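Local coordinates for protein putative transcriptional regulator, LysR family (Vibrio parahaemolyticus, PDB 3OXN) that probably acts as a LysR-type, DNA-binding transcription factor, of which this chain is the substrate-binding (effector) domain without the DNA-binding part, at residues Gln15-Thr20 with Pro46-Asn51; Gly89-Leu94 with Thr190-Ser195; Leu94-Lys99 with Tyr178-Lys183; Pro117-Ala122 with Ile162-Pro167. All blocks are in the same frame, centred on the assembly; numbering follows the deposited sequence.

Contact 1 of 4, residues Gln15-Thr20 with Pro46-Asn51; sequences QQCDQT and PNVSFN
D18 and N47 meet through their first side-chain carbons, CB of D18 facing CB of N47 at 3.6 Å. From there the two groups part. The D18 carboxylate leads away from 46-51, whereas the N47 amide carbon stands anti to its own carbonyl carbon (chi1 -73°), and CB of N47 meets the carbonyl O of C17. Two residues further on, at the parallel bridge where strands 20-25 and 49-54 begin, CB of T20 sits 3.6 Å from CB of S49, both side chains on one face of the sheet. Small polar side chains suit this surface position next to the subunit interface: S49 OG, anti to its backbone N (chi1 180°), is hydrogen-bonded to M143 O of the second subunit. On the inner side V48 carries CG2 past the Q19 carbonyl and packs on I41 and Y42 of helix 28-44. Between the two segments S49 N gives Q19 O one weak bond of 3.4 Å. Beside it a water donates to D18 O at 2.6 Å and to N47 O at 2.8 Å, bridging two acceptors that cannot bond each other, which implies a lightly held strand entry.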
loop_
_atom_site.group_PDB
_atom_site.type_symbol
_atom_site.label_atom_id
_atom_site.label_comp_id
_atom_site.label_asym_id
_atom_site.label_seq_id
_atom_site.Cartn_x
_atom_site.Cartn_y
_atom_site.Cartn_z
ATOM N N GLN A 15 7.010 28.410 -7.467
ATOM C CA GLN A 15 6.058 27.739 -8.352
ATOM C C GLN A 15 6.479 27.696 -9.831
ATOM O O GLN A 15 5.684 27.310 -10.691
ATOM C CB GLN A 15 4.673 28.372 -8.230
ATOM C CG GLN A 15 4.261 29.165 -9.450
ATOM C CD GLN A 15 3.345 30.310 -9.107
ATOM O OE1 GLN A 15 2.642 30.274 -8.096
ATOM N NE2 GLN A 15 3.351 31.347 -9.947
ATOM N N GLN A 16 7.714 28.092 -10.131
ATOM C CA GLN A 16 8.277 27.797 -11.447
ATOM C C GLN A 16 8.407 26.288 -11.478
ATOM O O GLN A 16 8.242 25.642 -12.520
ATOM C CB GLN A 16 9.667 28.437 -11.648
ATOM C CG GLN A 16 10.885 27.514 -11.308
ATOM C CD GLN A 16 11.262 26.509 -12.425
ATOM O OE1 GLN A 16 10.926 25.325 -12.351
ATOM N NE2 GLN A 16 11.968 26.984 -13.448
ATOM N N CYS A 17 8.696 25.741 -10.304
ATOM C CA CYS A 17 9.050 24.344 -10.149
ATOM C C CYS A 17 8.100 23.398 -10.882
ATOM O O CYS A 17 6.903 23.371 -10.596
ATOM C CB CYS A 17 9.106 23.993 -8.667
ATOM S SG CYS A 17 10.046 22.517 -8.356
ATOM N N ASP A 18 8.639 22.636 -11.831
ATOM C CA ASP A 18 7.871 21.612 -12.530
ATOM C C ASP A 18 8.623 20.293 -12.418
ATOM O O ASP A 18 8.319 19.298 -13.081
ATOM C CB ASP A 18 7.655 21.999 -13.993
ATOM C CG ASP A 18 8.936 21.949 -14.810
ATOM O OD1 ASP A 18 9.908 21.292 -14.370
ATOM O OD2 ASP A 18 8.966 22.563 -15.903
ATOM N N GLN A 19 9.633 20.320 -11.563
ATOM C CA GLN A 19 10.480 19.179 -11.314
ATOM C C GLN A 19 9.711 18.098 -10.589
ATOM O O GLN A 19 8.812 18.375 -9.811
ATOM C CB GLN A 19 11.648 19.641 -10.458
ATOM C CG GLN A 19 12.379 18.541 -9.731
ATOM C CD GLN A 19 13.585 19.085 -9.011
ATOM O OE1 GLN A 19 14.010 20.224 -9.260
ATOM N NE2 GLN A 19 14.153 18.279 -8.120
ATOM N N THR A 20 10.064 16.850 -10.839
ATOM C CA THR A 20 9.411 15.763 -10.115
ATOM C C THR A 20 10.229 15.250 -8.910
ATOM O O THR A 20 11.458 15.211 -8.922
ATOM C CB THR A 20 8.979 14.608 -11.048
ATOM O OG1 THR A 20 9.206 13.366 -10.381
ATOM C CG2 THR A 20 9.771 14.638 -12.341
ATOM N N PRO A 46 1.888 24.297 -8.387
ATOM C CA PRO A 46 0.998 23.688 -9.392
ATOM C C PRO A 46 1.685 22.797 -10.438
ATOM O O PRO A 46 1.117 21.775 -10.832
ATOM C CB PRO A 46 0.370 24.902 -10.075
ATOM C CG PRO A 46 0.379 25.958 -9.013
ATOM C CD PRO A 46 1.609 25.733 -8.190
ATOM N N ASN A 47 2.877 23.173 -10.890
ATOM C CA ASN A 47 3.567 22.413 -11.938
ATOM C C ASN A 47 4.239 21.150 -11.430
ATOM O O ASN A 47 4.617 20.278 -12.210
ATOM C CB ASN A 47 4.637 23.270 -12.606
ATOM C CG ASN A 47 4.057 24.322 -13.516
ATOM O OD1 ASN A 47 4.541 24.517 -14.639
ATOM N ND2 ASN A 47 3.012 25.015 -13.040
ATOM N N VAL A 48 4.401 21.080 -10.117
ATOM C CA VAL A 48 5.195 20.050 -9.465
ATOM C C VAL A 48 4.623 18.666 -9.772
ATOM O O VAL A 48 3.426 18.532 -10.045
ATOM C CB VAL A 48 5.243 20.317 -7.936
ATOM C CG1 VAL A 48 4.176 19.502 -7.199
ATOM C CG2 VAL A 48 6.617 20.038 -7.391
ATOM N N SER A 49 5.484 17.649 -9.739
ATOM C CA SER A 49 5.109 16.271 -10.064
ATOM C C SER A 49 5.663 15.274 -9.025
ATOM O O SER A 49 6.807 15.394 -8.587
ATOM C CB SER A 49 5.633 15.937 -11.457
ATOM O OG SER A 49 5.313 14.616 -11.851
ATOM N N PHE A 50 4.860 14.287 -8.634
ATOM C CA PHE A 50 5.264 13.361 -7.571
ATOM C C PHE A 50 5.406 11.886 -7.948
ATOM O O PHE A 50 4.605 11.325 -8.694
ATOM C CB PHE A 50 4.308 13.471 -6.391
ATOM C CG PHE A 50 4.714 14.494 -5.395
ATOM C CD1 PHE A 50 5.685 14.208 -4.458
ATOM C CD2 PHE A 50 4.139 15.740 -5.399
ATOM C CE1 PHE A 50 6.068 15.141 -3.534
ATOM C CE2 PHE A 50 4.522 16.677 -4.490
ATOM C CZ PHE A 50 5.487 16.377 -3.549
ATOM N N ASN A 51 6.428 11.258 -7.388
ATOM C CA ASN A 51 6.627 9.836 -7.579
ATOM C C ASN A 51 6.831 9.087 -6.264
ATOM O O ASN A 51 7.930 9.067 -5.715
ATOM C CB ASN A 51 7.796 9.570 -8.517
ATOM C CG ASN A 51 7.732 8.190 -9.123
ATOM O OD1 ASN A 51 6.651 7.628 -9.266
ATOM N ND2 ASN A 51 8.882 7.631 -9.478
HETATM O O HOH W 1 5.982 18.249 -13.601
#

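Contact 2 of 4, residues Gly89-Leu94 with Thr190-Ser195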
loop_
_atom_site.group_PDB
_atom_site.type_symbol
_atom_site.label_atom_id
_atom_site.label_comp_id
_atom_site.label_asym_id
_atom_site.label_seq_id
_atom_site.Cartn_x
_atom_site.Cartn_y
_atom_site.Cartn_z
ATOM N N GLY A 89 7.788 13.379 13.809
ATOM C CA GLY A 89 6.804 13.234 14.861
ATOM C C GLY A 89 6.650 11.829 15.412
ATOM O O GLY A 89 7.348 10.913 15.033
ATOM N N ARG A 90 5.678 11.649 16.289
ATOM C CA ARG A 90 5.679 10.507 17.186
ATOM C C ARG A 90 4.532 9.552 16.935
ATOM O O ARG A 90 3.509 9.631 17.603
ATOM C CB ARG A 90 5.609 11.015 18.633
ATOM C CG ARG A 90 6.488 10.257 19.598
ATOM C CD ARG A 90 7.384 11.206 20.367
ATOM N NE ARG A 90 8.433 10.483 21.075
ATOM C CZ ARG A 90 8.268 9.931 22.274
ATOM N NH1 ARG A 90 7.091 10.036 22.896
ATOM N NH2 ARG A 90 9.276 9.278 22.851
ATOM N N VAL A 91 4.708 8.625 16.004
ATOM C CA VAL A 91 3.682 7.616 15.754
ATOM C C VAL A 91 3.451 6.697 16.948
ATOM O O VAL A 91 4.400 6.164 17.529
ATOM C CB VAL A 91 4.046 6.724 14.573
ATOM C CG1 VAL A 91 2.792 6.065 14.020
ATOM C CG2 VAL A 91 4.750 7.531 13.505
ATOM N N GLY A 92 2.184 6.515 17.304
ATOM C CA GLY A 92 1.808 5.547 18.320
ATOM C C GLY A 92 0.928 4.474 17.707
ATOM O O GLY A 92 0.443 4.643 16.585
ATOM N N VAL A 93 0.715 3.379 18.438
ATOM C CA VAL A 93 -0.067 2.249 17.917
ATOM C C VAL A 93 -1.450 2.089 18.571
ATOM O O VAL A 93 -1.605 2.300 19.771
ATOM C CB VAL A 93 0.743 0.923 17.955
ATOM C CG1 VAL A 93 -0.160 -0.260 18.206
ATOM C CG2 VAL A 93 1.477 0.745 16.656
ATOM N N LEU A 94 -2.452 1.724 17.776
ATOM C CA LEU A 94 -3.825 1.678 18.254
ATOM C C LEU A 94 -4.526 0.446 17.662
ATOM O O LEU A 94 -4.066 -0.106 16.674
ATOM C CB LEU A 94 -4.533 2.962 17.828
ATOM C CG LEU A 94 -5.242 3.813 18.888
ATOM C CD1 LEU A 94 -4.380 4.014 20.132
ATOM C CD2 LEU A 94 -5.655 5.154 18.298
ATOM N N THR A 190 5.485 2.854 24.176
ATOM C CA THR A 190 5.946 4.226 24.055
ATOM C C THR A 190 6.147 4.609 22.586
ATOM O O THR A 190 6.998 4.047 21.900
ATOM C CB THR A 190 7.244 4.437 24.877
ATOM O OG1 THR A 190 7.100 3.820 26.171
ATOM C CG2 THR A 190 7.534 5.922 25.047
ATOM N N PRO A 191 5.347 5.566 22.098
ATOM C CA PRO A 191 5.442 6.042 20.713
ATOM C C PRO A 191 6.872 6.040 20.152
ATOM O O PRO A 191 7.807 6.538 20.799
ATOM C CB PRO A 191 4.908 7.479 20.811
ATOM C CG PRO A 191 3.873 7.391 21.882
ATOM C CD PRO A 191 4.340 6.318 22.868
ATOM N N PHE A 192 7.023 5.458 18.962
ATOM C CA PHE A 192 8.252 5.559 18.193
ATOM C C PHE A 192 8.152 6.835 17.407
ATOM O O PHE A 192 7.098 7.466 17.409
ATOM C CB PHE A 192 8.430 4.360 17.251
ATOM C CG PHE A 192 7.239 4.063 16.351
ATOM C CD1 PHE A 192 7.131 4.643 15.096
ATOM C CD2 PHE A 192 6.275 3.145 16.726
ATOM C CE1 PHE A 192 6.050 4.338 14.239
ATOM C CE2 PHE A 192 5.193 2.839 15.875
ATOM C CZ PHE A 192 5.083 3.439 14.634
ATOM N N ASP A 193 9.221 7.239 16.735
ATOM C CA ASP A 193 9.058 8.395 15.867
ATOM C C ASP A 193 9.434 8.182 14.416
ATOM O O ASP A 193 10.370 7.435 14.094
ATOM C CB ASP A 193 9.655 9.693 16.445
ATOM C CG ASP A 193 10.870 9.454 17.319
ATOM O OD1 ASP A 193 11.012 10.189 18.333
ATOM O OD2 ASP A 193 11.668 8.539 16.990
ATOM N N TYR A 194 8.643 8.819 13.550
ATOM C CA TYR A 194 8.864 8.820 12.111
ATOM C C TYR A 194 9.784 9.973 11.766
ATOM O O TYR A 194 9.984 10.877 12.571
ATOM C CB TYR A 194 7.544 8.992 11.365
ATOM C CG TYR A 194 7.093 7.789 10.589
ATOM C CD1 TYR A 194 7.012 6.543 11.191
ATOM C CD2 TYR A 194 6.727 7.900 9.247
ATOM C CE1 TYR A 194 6.584 5.429 10.478
ATOM C CE2 TYR A 194 6.288 6.797 8.518
ATOM C CZ TYR A 194 6.217 5.558 9.141
ATOM O OH TYR A 194 5.782 4.446 8.439
ATOM N N SER A 195 10.330 9.927 10.554
ATOM C CA SER A 195 11.324 10.896 10.092
ATOM C C SER A 195 11.412 11.025 8.570
ATOM O O SER A 195 10.841 10.240 7.830
ATOM C CB SER A 195 12.712 10.576 10.674
ATOM O OG SER A 195 12.774 9.266 11.189
#
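V91 and F192 form the tight half of this contact, with the valine methyls against one end of the phenylalanine ring and V91 O over the centre of one ring face, 3.6 Å above its plane. The CB of F192 points away from 89-94, and chi1 of 52° sets CG between the backbone N and the carbonyl carbon; the far end of the ring comes nearer to V91. There CG1 of V91 lies at CZ of F192, while CG2 is shared between the F192 ring and CD1 of Y194, 3.4 Å from the latter. V91, F192 and Y194 are buried, and their apolar surfaces suit a place away from solvent. Beside them Y194 N donates to G89 O over 2.9 Å, an antiparallel hydrogen-bonded pair.

The solvent side is looser and polar. R90 lays its aliphatic CG against CB of P191 at 3.4 Å, and P191 O stands over the centre of one guanidinium face. D193 OD1 approaches the guanidinium edge, but at 3.8 Å from R90 NE the salt bridge is long, the two planes 62° apart. Arginine can pack its carbon stem while its charged end lies at the exposed side.

V91 packs on Y28 of helix 28-44, and Y194 bonds through OH to T26. F192 leans on V127 and L130 of helix 125-134. The paired segments are the two chain crossings that link strands 83-89 and 194-199 of one sheet with the other sheet.

Contact 3 of 4, residues Leu94-Lys99 with Tyr178-Lys183; sequences LCLLSK and YDLVVK
An antiparallel pair at the edge of the second mixed sheet joins C95 and L97 of strand 93-98 to K183 and V181 of strand 180-183, the outermost strand on this side within the chain. C95 N donates to K183 O at 3.0 Å, and K183 N returns the bond to C95 O from above the carbonyl plane. L97 N reaches V181 O at 2.6 Å. Between these hydrogen-bonded pairs L96 and V182 form a non-hydrogen-bonded pair.

Such alternation sends residues to two faces, as in the alpha/beta sheets of periplasmic-binding-protein-like domains. On one face L96 and V182 lie side by side, pointing the same way; CG2 of V182, the branch anti to its carbonyl carbon, is 3.8 Å from CD1 of L96. CG of L96 meets CD2 of L180, and L94 CD2 meets V182 CG1 at 3.4 Å. Leucine and valine suit this face, which helix 168-177 covers through A171, Y172 and A175. On the other face L97 sets CB against V181 CG2 at 4.0 Å and crosses K183 at about a right angle. Lysine suits position 99 because its carbon stem can pack on V181, CE of K99 3.9 Å from CG1, while NZ is hydrogen-bonded to N105.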
loop_
_atom_site.group_PDB
_atom_site.type_symbol
_atom_site.label_atom_id
_atom_site.label_comp_id
_atom_site.label_asym_id
_atom_site.label_seq_id
_atom_site.Cartn_x
_atom_site.Cartn_y
_atom_site.Cartn_z
ATOM N N LEU A 94 -2.452 1.724 17.776
ATOM C CA LEU A 94 -3.825 1.678 18.254
ATOM C C LEU A 94 -4.526 0.446 17.662
ATOM O O LEU A 94 -4.066 -0.106 16.674
ATOM C CB LEU A 94 -4.533 2.962 17.828
ATOM C CG LEU A 94 -5.242 3.813 18.888
ATOM C CD1 LEU A 94 -4.380 4.014 20.132
ATOM C CD2 LEU A 94 -5.655 5.154 18.298
ATOM N N CYS A 95 -5.630 0.012 18.259
ATOM C CA CYS A 95 -6.359 -1.160 17.776
ATOM C C CYS A 95 -7.682 -0.813 17.116
ATOM O O CYS A 95 -8.321 0.180 17.467
ATOM C CB CYS A 95 -6.611 -2.127 18.920
ATOM S SG CYS A 95 -5.073 -2.778 19.515
ATOM N N LEU A 96 -8.099 -1.652 16.175
ATOM C CA LEU A 96 -9.341 -1.456 15.452
ATOM C C LEU A 96 -10.170 -2.717 15.575
ATOM O O LEU A 96 -9.695 -3.802 15.247
ATOM C CB LEU A 96 -9.037 -1.181 13.979
ATOM C CG LEU A 96 -9.115 0.222 13.345
ATOM C CD1 LEU A 96 -9.032 1.357 14.352
ATOM C CD2 LEU A 96 -8.061 0.379 12.246
ATOM N N LEU A 97 -11.407 -2.592 16.046
ATOM C CA LEU A 97 -12.310 -3.749 16.114
ATOM C C LEU A 97 -13.560 -3.538 15.277
ATOM O O LEU A 97 -13.996 -2.423 15.105
ATOM C CB LEU A 97 -12.745 -4.037 17.553
ATOM C CG LEU A 97 -11.647 -4.096 18.594
ATOM C CD1 LEU A 97 -12.224 -4.677 19.839
ATOM C CD2 LEU A 97 -10.541 -4.962 18.077
ATOM N N SER A 98 -14.145 -4.619 14.779
ATOM C CA SER A 98 -15.435 -4.548 14.104
ATOM C C SER A 98 -16.483 -4.129 15.113
ATOM O O SER A 98 -16.364 -4.435 16.297
ATOM C CB SER A 98 -15.804 -5.909 13.500
ATOM O OG SER A 98 -17.137 -5.918 13.029
ATOM N N LYS A 99 -17.512 -3.430 14.654
ATOM C CA LYS A 99 -18.512 -2.909 15.575
ATOM C C LYS A 99 -19.267 -4.063 16.227
ATOM O O LYS A 99 -19.868 -3.895 17.280
ATOM C CB LYS A 99 -19.465 -1.954 14.863
ATOM C CG LYS A 99 -19.592 -0.607 15.555
ATOM C CD LYS A 99 -19.784 -0.784 17.074
ATOM C CE LYS A 99 -20.116 0.550 17.783
ATOM N NZ LYS A 99 -20.224 0.425 19.293
ATOM N N TYR A 178 -15.103 3.148 8.167
ATOM C CA TYR A 178 -15.384 1.744 7.926
ATOM C C TYR A 178 -16.217 1.242 9.085
ATOM O O TYR A 178 -16.241 0.047 9.392
ATOM C CB TYR A 178 -14.089 0.946 7.805
ATOM C CG TYR A 178 -13.350 1.186 6.517
ATOM C CD1 TYR A 178 -13.788 0.613 5.328
ATOM C CD2 TYR A 178 -12.219 1.983 6.486
ATOM C CE1 TYR A 178 -13.110 0.828 4.138
ATOM C CE2 TYR A 178 -11.535 2.209 5.307
ATOM C CZ TYR A 178 -11.982 1.628 4.133
ATOM O OH TYR A 178 -11.302 1.848 2.956
ATOM N N ASP A 179 -16.923 2.176 9.700
ATOM C CA ASP A 179 -17.532 1.963 10.998
ATOM C C ASP A 179 -17.040 0.740 11.745
ATOM O O ASP A 179 -17.667 -0.325 11.728
ATOM C CB ASP A 179 -19.054 1.982 10.933
ATOM C CG ASP A 179 -19.651 2.786 12.066
ATOM O OD1 ASP A 179 -19.416 2.425 13.249
ATOM O OD2 ASP A 179 -20.315 3.801 11.760
ATOM N N LEU A 180 -15.893 0.914 12.387
ATOM C CA LEU A 180 -15.426 -0.028 13.384
ATOM C C LEU A 180 -14.896 0.808 14.564
ATOM O O LEU A 180 -15.013 2.040 14.531
ATOM C CB LEU A 180 -14.414 -1.029 12.791
ATOM C CG LEU A 180 -13.046 -0.703 12.162
ATOM C CD1 LEU A 180 -13.069 -0.735 10.645
ATOM C CD2 LEU A 180 -12.492 0.594 12.681
ATOM N N VAL A 181 -14.367 0.169 15.610
ATOM C CA VAL A 181 -13.942 0.920 16.800
ATOM C C VAL A 181 -12.442 0.842 17.150
ATOM O O VAL A 181 -11.723 -0.056 16.715
ATOM C CB VAL A 181 -14.846 0.680 18.078
ATOM C CG1 VAL A 181 -16.272 1.172 17.852
ATOM C CG2 VAL A 181 -14.821 -0.775 18.541
ATOM N N VAL A 182 -12.013 1.808 17.964
ATOM C CA VAL A 182 -10.618 2.042 18.300
ATOM C C VAL A 182 -10.373 1.841 19.772
ATOM O O VAL A 182 -10.813 2.653 20.571
ATOM C CB VAL A 182 -10.262 3.494 17.999
ATOM C CG1 VAL A 182 -8.771 3.735 18.177
ATOM C CG2 VAL A 182 -10.723 3.863 16.594
ATOM N N LYS A 183 -9.670 0.774 20.136
ATOM C CA LYS A 183 -9.331 0.535 21.538
ATOM C C LYS A 183 -7.828 0.750 21.756
ATOM O O LYS A 183 -7.027 0.345 20.927
ATOM C CB LYS A 183 -9.740 -0.880 21.939
ATOM C CG LYS A 183 -11.205 -1.185 21.669
ATOM C CD LYS A 183 -12.057 -0.953 22.898
ATOM C CE LYS A 183 -13.452 -0.419 22.545
ATOM N NZ LYS A 183 -13.433 1.040 22.155
#

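Contact 4 of 4, residues Pro117-Ala122 with Ile162-Pro167; sequences PHAMIA and IIITVP
P117 and I163 start a run of four backbone hydrogen bonds that binds strand 117-120 to strand 163-167, the two running the same way at 30°. I163 N donates to P117 O, A119 N to I163 O, T165 N to A119 O and I121 N to T165 O, each at 2.9 Å. The first strand uses alternate residues, so H118 and M120, a selenomethionine here, turn their own backbone groups toward strand 142-146. In its pairing with 162-167 P117 uses its carbonyl, so the missing N-H costs nothing here. The bond from T165 N is the most bent, at 132°.

Apolar contacts gather on the face of A119 and I164. The small CB of A119 is met by two isoleucines, CD1 of I162 at 3.7 Å and CG1 of I164 at 4.1 Å. CG2 of I162, anti to its carbonyl carbon, is the branch that meets P117 CB. I121 lies alongside V166, pointing the same way, its CB 3.5 Å from CG1 of V166. A153 and I156 of helix 151-156 cover this side.

The other face is mixed: I163 and M120 share it with H118 and T165. T165 OG1 is hydrogen-bonded to Y113 OH, and the H118 ring meets Y113 edge-to-face. P167 then takes the N-cap position of helix 168-177. Buried parallel strands with helices packed against them are typical of the alpha/beta, periplasmic-binding-protein-like fold of LysR effector domains.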
loop_
_atom_site.group_PDB
_atom_site.type_symbol
_atom_site.label_atom_id
_atom_site.label_comp_id
_atom_site.label_asym_id
_atom_site.label_seq_id
_atom_site.Cartn_x
_atom_site.Cartn_y
_atom_site.Cartn_z
ATOM N N PRO A 117 -7.620 -13.413 17.882
ATOM C CA PRO A 117 -6.794 -13.432 16.669
ATOM C C PRO A 117 -6.377 -12.006 16.349
ATOM O O PRO A 117 -7.207 -11.105 16.451
ATOM C CB PRO A 117 -7.757 -13.917 15.582
ATOM C CG PRO A 117 -9.046 -14.224 16.266
ATOM C CD PRO A 117 -9.050 -13.576 17.582
ATOM N N HIS A 118 -5.125 -11.806 15.972
ATOM C CA HIS A 118 -4.615 -10.471 15.723
ATOM C C HIS A 118 -4.320 -10.281 14.245
ATOM O O HIS A 118 -3.724 -11.153 13.618
ATOM C CB HIS A 118 -3.331 -10.228 16.527
ATOM C CG HIS A 118 -3.554 -9.990 17.992
ATOM N ND1 HIS A 118 -4.024 -10.970 18.844
ATOM C CD2 HIS A 118 -3.337 -8.895 18.759
ATOM C CE1 HIS A 118 -4.104 -10.478 20.071
ATOM N NE2 HIS A 118 -3.687 -9.225 20.049
ATOM N N ALA A 119 -4.745 -9.142 13.698
ATOM C CA ALA A 119 -4.379 -8.737 12.341
ATOM C C ALA A 119 -3.513 -7.481 12.387
ATOM O O ALA A 119 -3.964 -6.431 12.831
ATOM C CB ALA A 119 -5.620 -8.500 11.505
HETATM N N MSE A 120 -2.264 -7.581 11.944
HETATM C CA MSE A 120 -1.336 -6.459 12.089
HETATM C C MSE A 120 -1.122 -5.671 10.817
HETATM O O MSE A 120 -0.445 -6.129 9.905
HETATM C CB MSE A 120 0.010 -6.939 12.594
HETATM C CG MSE A 120 0.986 -5.813 12.781
HETATM SE SE MSE A 120 2.478 -6.312 13.939
HETATM C CE MSE A 120 1.507 -7.260 15.358
ATOM N N ILE A 121 -1.668 -4.467 10.767
ATOM C CA ILE A 121 -1.658 -3.705 9.531
ATOM C C ILE A 121 -0.645 -2.567 9.557
ATOM O O ILE A 121 -0.418 -1.982 10.605
ATOM C CB ILE A 121 -3.070 -3.174 9.233
ATOM C CG1 ILE A 121 -3.916 -4.304 8.659
ATOM C CG2 ILE A 121 -3.021 -1.992 8.275
ATOM C CD1 ILE A 121 -3.194 -5.040 7.556
ATOM N N ALA A 122 -0.000 -2.311 8.417
ATOM C CA ALA A 122 0.788 -1.097 8.153
ATOM C C ALA A 122 1.912 -0.800 9.133
ATOM O O ALA A 122 2.427 0.323 9.176
ATOM C CB ALA A 122 -0.134 0.104 8.037
ATOM N N ILE A 162 -11.088 -10.626 14.752
ATOM C CA ILE A 162 -9.723 -10.126 14.830
ATOM C C ILE A 162 -9.634 -8.753 15.476
ATOM O O ILE A 162 -10.555 -7.942 15.385
ATOM C CB ILE A 162 -9.018 -10.092 13.468
ATOM C CG1 ILE A 162 -9.940 -9.487 12.411
ATOM C CG2 ILE A 162 -8.522 -11.480 13.080
ATOM C CD1 ILE A 162 -9.218 -9.145 11.121
ATOM N N ILE A 163 -8.515 -8.520 16.152
ATOM C CA ILE A 163 -8.142 -7.201 16.622
ATOM C C ILE A 163 -7.039 -6.689 15.703
ATOM O O ILE A 163 -5.944 -7.275 15.627
ATOM C CB ILE A 163 -7.636 -7.239 18.072
ATOM C CG1 ILE A 163 -8.750 -7.675 19.022
ATOM C CG2 ILE A 163 -7.087 -5.887 18.482
ATOM C CD1 ILE A 163 -8.226 -8.239 20.308
ATOM N N ILE A 164 -7.347 -5.601 15.002
ATOM C CA ILE A 164 -6.451 -5.031 14.003
ATOM C C ILE A 164 -5.516 -3.998 14.626
ATOM O O ILE A 164 -5.949 -2.898 14.942
ATOM C CB ILE A 164 -7.248 -4.334 12.866
ATOM C CG1 ILE A 164 -8.116 -5.330 12.094
ATOM C CG2 ILE A 164 -6.309 -3.678 11.900
ATOM C CD1 ILE A 164 -9.381 -5.739 12.826
ATOM N N THR A 165 -4.241 -4.332 14.808
ATOM C CA THR A 165 -3.288 -3.334 15.298
ATOM C C THR A 165 -2.792 -2.459 14.160
ATOM O O THR A 165 -2.546 -2.948 13.067
ATOM C CB THR A 165 -2.079 -3.972 15.964
ATOM O OG1 THR A 165 -2.501 -4.734 17.106
ATOM C CG2 THR A 165 -1.106 -2.881 16.388
ATOM N N VAL A 166 -2.640 -1.167 14.414
ATOM C CA VAL A 166 -2.274 -0.208 13.369
ATOM C C VAL A 166 -1.668 1.022 14.005
ATOM O O VAL A 166 -1.992 1.340 15.153
ATOM C CB VAL A 166 -3.506 0.305 12.611
ATOM C CG1 VAL A 166 -3.927 -0.652 11.528
ATOM C CG2 VAL A 166 -4.634 0.590 13.582
ATOM N N PRO A 167 -0.810 1.742 13.254
ATOM C CA PRO A 167 -0.342 3.056 13.711
ATOM C C PRO A 167 -1.547 3.933 14.068
ATOM O O PRO A 167 -2.505 3.964 13.291
ATOM C CB PRO A 167 0.384 3.620 12.482
ATOM C CG PRO A 167 0.758 2.456 11.690
ATOM C CD PRO A 167 -0.323 1.426 11.900
#

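Contact 4 is wholly buried, contacts 2 and 3 partly so, and contact 1 lies at the surface. Contacts 3 and 4 belong to one sheet and sit about 10 Å apart between centres: strand 93-98 lies between 180-183 and 163-167, pairing antiparallel with both. Contact 2 shares L94 with contact 3 and joins this sheet to the other one, whose far edge holds contact 1, about 30 Å from contact 2 between centres; beside contact 1 the second subunit continues that sheet. Chemistry follows place. Regular backbone bonds and aliphatic side chains serve contacts 3 and 4, aromatic packing with a long salt bridge serves the crossing, and a bridging water and one weak backbone bond serve contact 1.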